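Local coordinates for CurF (Lyngbya majuscula, PDB 5DP2), which probably catalyses the NADPH-dependent closure of a cyclopropane ring in curacin A biosynthesis, as an unusual enoyl reductase domain of a polyketide synthase, at residues E83-V88 against L131-A136; G101-L106 against L125-D130. All coordinates share one frame; numbering follows the deposited sequence.

Contact 1 of 2, residues E83-V88 against L131-A136; sequences EGVGTV and LSMVEA
V85 and M133 carry the apolar part of this contact, sliding past each other in opposite directions between strand 83-91 and the short helix 133-136. In the valine conformer described, one of two deposited, V85 CG2 lies 3.6 Å from M133 SD, and the other methyl, CG1, reaches A136 CB at 4.0 Å. A branched valine suits this place because its two methyls serve two helix residues one turn apart, and alanine is small enough to let the strand come close. The M133 chain is bent at chi2 (-74°), which sets SD beside the valine.

Carbon-to-oxygen contacts come next. V85 CG2 rests on the helix carbonyl M133 O at 3.3 Å. M133 CE is 3.7 Å from G86 O and as far from T87 OG1, whose side chain crosses the methionine at about a right angle. The threonine hydroxyl is hydrogen-bonded to K44 NZ; its approach to CE is a van der Waals contact.

A separate set of bonds within 131-136 caps the helix. E135 N donates to S132 OG over 3.0 Å, and in the E135 conformer described, one of two, S132 N returns a nearly straight bond (170°) to the anti lone pair of OE1, completing a capping box.

The chemistry implies a division of labour: S132 OG caps E135 N, while the flexible methionine and the compact, apolar V85 and A136 meet the other segment by van der Waals contact.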
loop_
_atom_site.group_PDB
_atom_site.type_symbol
_atom_site.label_atom_id
_atom_site.label_comp_id
_atom_site.label_asym_id
_atom_site.label_seq_id
_atom_site.Cartn_x
_atom_site.Cartn_y
_atom_site.Cartn_z
ATOM N N GLU A 83 -1.454 0.813 8.328
ATOM C CA GLU A 83 -2.678 1.517 8.006
ATOM C C GLU A 83 -3.795 0.761 8.721
ATOM O O GLU A 83 -3.641 -0.414 9.074
ATOM C CB GLU A 83 -2.937 1.507 6.481
ATOM C CG GLU A 83 -2.990 0.091 5.897
ATOM C CD GLU A 83 -3.290 0.013 4.404
ATOM O OE1 GLU A 83 -4.110 0.852 3.932
ATOM O OE2 GLU A 83 -2.723 -0.885 3.739
ATOM N N GLY A 84 -4.927 1.413 8.915
ATOM C CA GLY A 84 -6.112 0.734 9.380
ATOM C C GLY A 84 -7.232 1.695 9.653
ATOM O O GLY A 84 -7.117 2.895 9.324
ATOM N N VAL A 85 -8.320 1.178 10.226
ATOM C CA VAL A 85 -9.502 2.000 10.497
ATOM C C VAL A 85 -10.089 1.614 11.832
ATOM O O VAL A 85 -9.972 0.462 12.275
ATOM C CB VAL A 85 -10.596 1.857 9.398
ATOM C CG1 VAL A 85 -10.093 2.321 8.043
ATOM C CG2 VAL A 85 -11.112 0.436 9.322
ATOM N N GLY A 86 -10.712 2.583 12.500
ATOM C CA GLY A 86 -11.383 2.269 13.747
ATOM C C GLY A 86 -12.149 3.447 14.283
ATOM O O GLY A 86 -12.491 4.393 13.554
ATOM N N THR A 87 -12.456 3.360 15.573
ATOM C CA THR A 87 -13.343 4.309 16.241
ATOM C C THR A 87 -12.623 4.941 17.415
ATOM O O THR A 87 -12.007 4.241 18.225
ATOM C CB THR A 87 -14.592 3.586 16.766
ATOM O OG1 THR A 87 -15.186 2.851 15.678
ATOM C CG2 THR A 87 -15.602 4.547 17.377
ATOM N N VAL A 88 -12.678 6.271 17.518
ATOM C CA VAL A 88 -12.083 6.954 18.679
ATOM C C VAL A 88 -12.867 6.563 19.944
ATOM O O VAL A 88 -14.088 6.754 20.010
ATOM C CB VAL A 88 -12.115 8.477 18.456
ATOM C CG1 VAL A 88 -11.626 9.220 19.705
ATOM C CG2 VAL A 88 -11.263 8.855 17.260
ATOM N N LEU A 131 -18.797 4.335 3.520
ATOM C CA LEU A 131 -18.080 3.072 3.386
ATOM C C LEU A 131 -18.140 2.297 4.700
ATOM O O LEU A 131 -18.149 2.871 5.786
ATOM C CB LEU A 131 -16.634 3.327 3.005
ATOM C CG LEU A 131 -16.403 4.029 1.690
ATOM C CD1 LEU A 131 -14.907 4.162 1.429
ATOM C CD2 LEU A 131 -17.098 3.301 0.545
ATOM N N SER A 132 -18.147 0.972 4.604
ATOM C CA SER A 132 -17.957 0.142 5.793
ATOM C C SER A 132 -16.514 0.248 6.305
ATOM O O SER A 132 -15.623 0.716 5.577
ATOM C CB SER A 132 -18.315 -1.297 5.473
ATOM O OG SER A 132 -17.325 -1.845 4.623
ATOM N N MET A 133 -16.288 -0.199 7.545
ATOM C CA MET A 133 -14.920 -0.279 8.042
ATOM C C MET A 133 -14.015 -1.113 7.142
ATOM O O MET A 133 -12.908 -0.695 6.816
ATOM C CB MET A 133 -14.879 -0.800 9.484
ATOM C CG MET A 133 -15.416 0.175 10.520
ATOM S SD MET A 133 -14.257 1.504 10.819
ATOM C CE MET A 133 -15.175 2.509 11.950
ATOM N N VAL A 134 -14.488 -2.291 6.728
ATOM C CA VAL A 134 -13.669 -3.157 5.880
ATOM C C VAL A 134 -13.366 -2.496 4.537
ATOM O O VAL A 134 -12.253 -2.560 4.042
ATOM C CB VAL A 134 -14.355 -4.521 5.719
ATOM C CG1 VAL A 134 -13.751 -5.294 4.563
ATOM C CG2 VAL A 134 -14.220 -5.321 7.015
ATOM N N GLU A 135 -14.376 -1.857 3.930
ATOM C CA GLU A 135 -14.139 -1.136 2.677
ATOM C C GLU A 135 -13.111 -0.031 2.841
ATOM O O GLU A 135 -12.196 0.131 2.037
ATOM C CB GLU A 135 -15.447 -0.531 2.159
ATOM C CG GLU A 135 -16.363 -1.534 1.488
ATOM C CD GLU A 135 -17.694 -0.945 1.064
ATOM O OE1 GLU A 135 -18.280 -0.128 1.821
ATOM O OE2 GLU A 135 -18.173 -1.356 -0.017
ATOM N N ALA A 136 -13.271 0.754 3.901
ATOM C CA ALA A 136 -12.359 1.871 4.134
ATOM C C ALA A 136 -10.939 1.398 4.425
ATOM O O ALA A 136 -9.984 2.098 4.133
ATOM C CB ALA A 136 -12.868 2.784 5.240
#

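Contact 2 of 2, residues G101-L106 against L125-D130; sequences GDEVIL and LAKPSD
The flat carboxylate of E103 meets K127 with one oxygen: OE1 is 3.4 Å from K127 NZ, a weak hydrogen bond within a salt bridge. One water donates to both E103 OE1 and K127 O; another lies within hydrogen-bonding distance of OE1 and S129 O. K127 N sits above the plane of the E103 carbonyl group, 35° out of it, 3.1 Å from E103 O, whereas L125 N reaches I105 O in plane at 2.9 Å. I105 N returns a bond of 2.8 Å to L125 O. P128 CD touches I105 CD1 at 4.0 Å, the two side chains crossing at about a right angle; lacking an amide hydrogen, proline suits a place where strand pairing has ended.

The side chains of E103 and K127 lie side by side, pointing the same way. The lysine bends at chi4 (-71°), and its NZ also donates to P128 O and L131 O. An alanine in place of K127 would probably leave E103 without its charged mate and those two carbonyls without this donor.

I105 and L125 face helix 290-305, both touching W296. This is an antiparallel strand pairing in the GroES-like part of a medium-chain dehydrogenase/reductase fold.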
loop_
_atom_site.group_PDB
_atom_site.type_symbol
_atom_site.label_atom_id
_atom_site.label_comp_id
_atom_site.label_asym_id
_atom_site.label_seq_id
_atom_site.Cartn_x
_atom_site.Cartn_y
_atom_site.Cartn_z
ATOM N N GLY A 101 -16.286 8.480 19.482
ATOM C CA GLY A 101 -17.234 8.021 18.489
ATOM C C GLY A 101 -16.852 8.359 17.059
ATOM O O GLY A 101 -17.430 7.794 16.123
ATOM N N ASP A 102 -15.898 9.263 16.850
ATOM C CA ASP A 102 -15.467 9.571 15.500
ATOM C C ASP A 102 -14.842 8.327 14.850
ATOM O O ASP A 102 -14.083 7.605 15.476
ATOM C CB ASP A 102 -14.461 10.711 15.512
ATOM C CG ASP A 102 -15.039 12.097 15.824
ATOM O OD1 ASP A 102 -16.275 12.290 15.732
ATOM O OD2 ASP A 102 -14.213 13.012 16.088
ATOM N N GLU A 103 -15.121 8.144 13.566
ATOM C CA GLU A 103 -14.573 7.025 12.789
ATOM C C GLU A 103 -13.425 7.546 11.930
ATOM O O GLU A 103 -13.548 8.565 11.229
ATOM C CB GLU A 103 -15.663 6.379 11.943
ATOM C CG GLU A 103 -16.768 5.769 12.795
ATOM C CD GLU A 103 -17.839 5.073 12.002
ATOM O OE1 GLU A 103 -17.941 5.356 10.796
ATOM O OE2 GLU A 103 -18.544 4.245 12.599
ATOM N N VAL A 104 -12.286 6.838 11.996
ATOM C CA VAL A 104 -11.049 7.340 11.440
ATOM C C VAL A 104 -10.268 6.274 10.653
ATOM O O VAL A 104 -10.343 5.071 10.936
ATOM C CB VAL A 104 -10.135 7.918 12.558
ATOM C CG1 VAL A 104 -10.793 9.163 13.154
ATOM C CG2 VAL A 104 -9.814 6.896 13.637
ATOM N N ILE A 105 -9.521 6.778 9.683
ATOM C CA ILE A 105 -8.407 6.069 9.056
ATOM C C ILE A 105 -7.146 6.473 9.807
ATOM O O ILE A 105 -6.905 7.662 10.064
ATOM C CB ILE A 105 -8.296 6.440 7.554
ATOM C CG1 ILE A 105 -9.504 5.932 6.757
ATOM C CG2 ILE A 105 -6.967 5.956 6.962
ATOM C CD1 ILE A 105 -9.630 6.539 5.387
ATOM N N LEU A 106 -6.310 5.473 10.153
ATOM C CA LEU A 106 -5.016 5.728 10.788
ATOM C C LEU A 106 -3.945 5.795 9.705
ATOM O O LEU A 106 -3.737 4.822 8.957
ATOM C CB LEU A 106 -4.683 4.663 11.818
ATOM C CG LEU A 106 -5.661 4.535 12.999
ATOM C CD1 LEU A 106 -6.788 3.563 12.721
ATOM C CD2 LEU A 106 -4.891 4.134 14.268
ATOM N N LEU A 125 -7.275 10.532 9.957
ATOM C CA LEU A 125 -8.051 11.110 8.857
ATOM C C LEU A 125 -9.499 10.670 9.021
ATOM O O LEU A 125 -9.773 9.565 9.462
ATOM C CB LEU A 125 -7.508 10.614 7.511
ATOM C CG LEU A 125 -6.041 10.993 7.208
ATOM C CD1 LEU A 125 -5.563 10.221 5.982
ATOM C CD2 LEU A 125 -5.873 12.497 7.026
ATOM N N ALA A 126 -10.439 11.531 8.664
ATOM C CA ALA A 126 -11.849 11.175 8.764
ATOM C C ALA A 126 -12.213 10.083 7.755
ATOM O O ALA A 126 -11.950 10.197 6.551
ATOM C CB ALA A 126 -12.717 12.408 8.536
ATOM N N LYS A 127 -12.826 9.018 8.258
ATOM C CA LYS A 127 -13.269 7.918 7.393
ATOM C C LYS A 127 -14.431 8.396 6.499
ATOM O O LYS A 127 -15.341 9.032 7.005
ATOM C CB LYS A 127 -13.774 6.757 8.238
ATOM C CG LYS A 127 -14.276 5.581 7.411
ATOM C CD LYS A 127 -14.801 4.514 8.335
ATOM C CE LYS A 127 -15.886 3.711 7.714
ATOM N NZ LYS A 127 -17.151 4.526 7.587
ATOM N N PRO A 128 -14.444 8.034 5.202
ATOM C CA PRO A 128 -15.634 8.318 4.384
ATOM C C PRO A 128 -16.876 7.647 5.010
ATOM O O PRO A 128 -16.883 6.452 5.273
ATOM C CB PRO A 128 -15.269 7.685 3.023
ATOM C CG PRO A 128 -13.765 7.710 2.988
ATOM C CD PRO A 128 -13.376 7.403 4.396
ATOM N N SER A 129 -17.925 8.414 5.294
ATOM C CA SER A 129 -19.027 7.908 6.110
ATOM C C SER A 129 -19.855 6.800 5.466
ATOM O O SER A 129 -20.413 5.967 6.176
ATOM C CB SER A 129 -19.946 9.042 6.520
ATOM O OG SER A 129 -20.515 9.663 5.387
ATOM N N ASP A 130 -19.903 6.768 4.131
ATOM C CA ASP A 130 -20.760 5.790 3.454
ATOM C C ASP A 130 -20.083 4.442 3.209
ATOM O O ASP A 130 -20.735 3.486 2.798
ATOM C CB ASP A 130 -21.305 6.346 2.129
ATOM C CG ASP A 130 -22.252 7.508 2.332
ATOM O OD1 ASP A 130 -22.924 7.569 3.381
ATOM O OD2 ASP A 130 -22.324 8.380 1.449
HETATM O O HOH W 1 -20.273 5.502 9.057
HETATM O O HOH W 2 -17.575 7.987 9.176
#

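Contacts 1 and 2 have centres about 7 Å apart and belong to one nested arrangement: along the chain come 83-88, 101-106, 125-130 and 131-136, so contact 2 lies inside the loop that contact 1 closes. Segments 83-88, 101-106 and the start of 125-130 lie on strands of one mixed sheet, where strands 83-91 and 103-107 are antiparallel neighbours, with probable hydrogen bonds from V88 N to D102 O and from L106 N to G84 O. Strand 124-126 extends this sheet, and the chain then runs through the 127-132 loop into helix 133-136, which packs back on strand 83-91. Both contacts therefore build the same layer of the reductase domain, apart from the parallel, Rossmann-like six-stranded sheet.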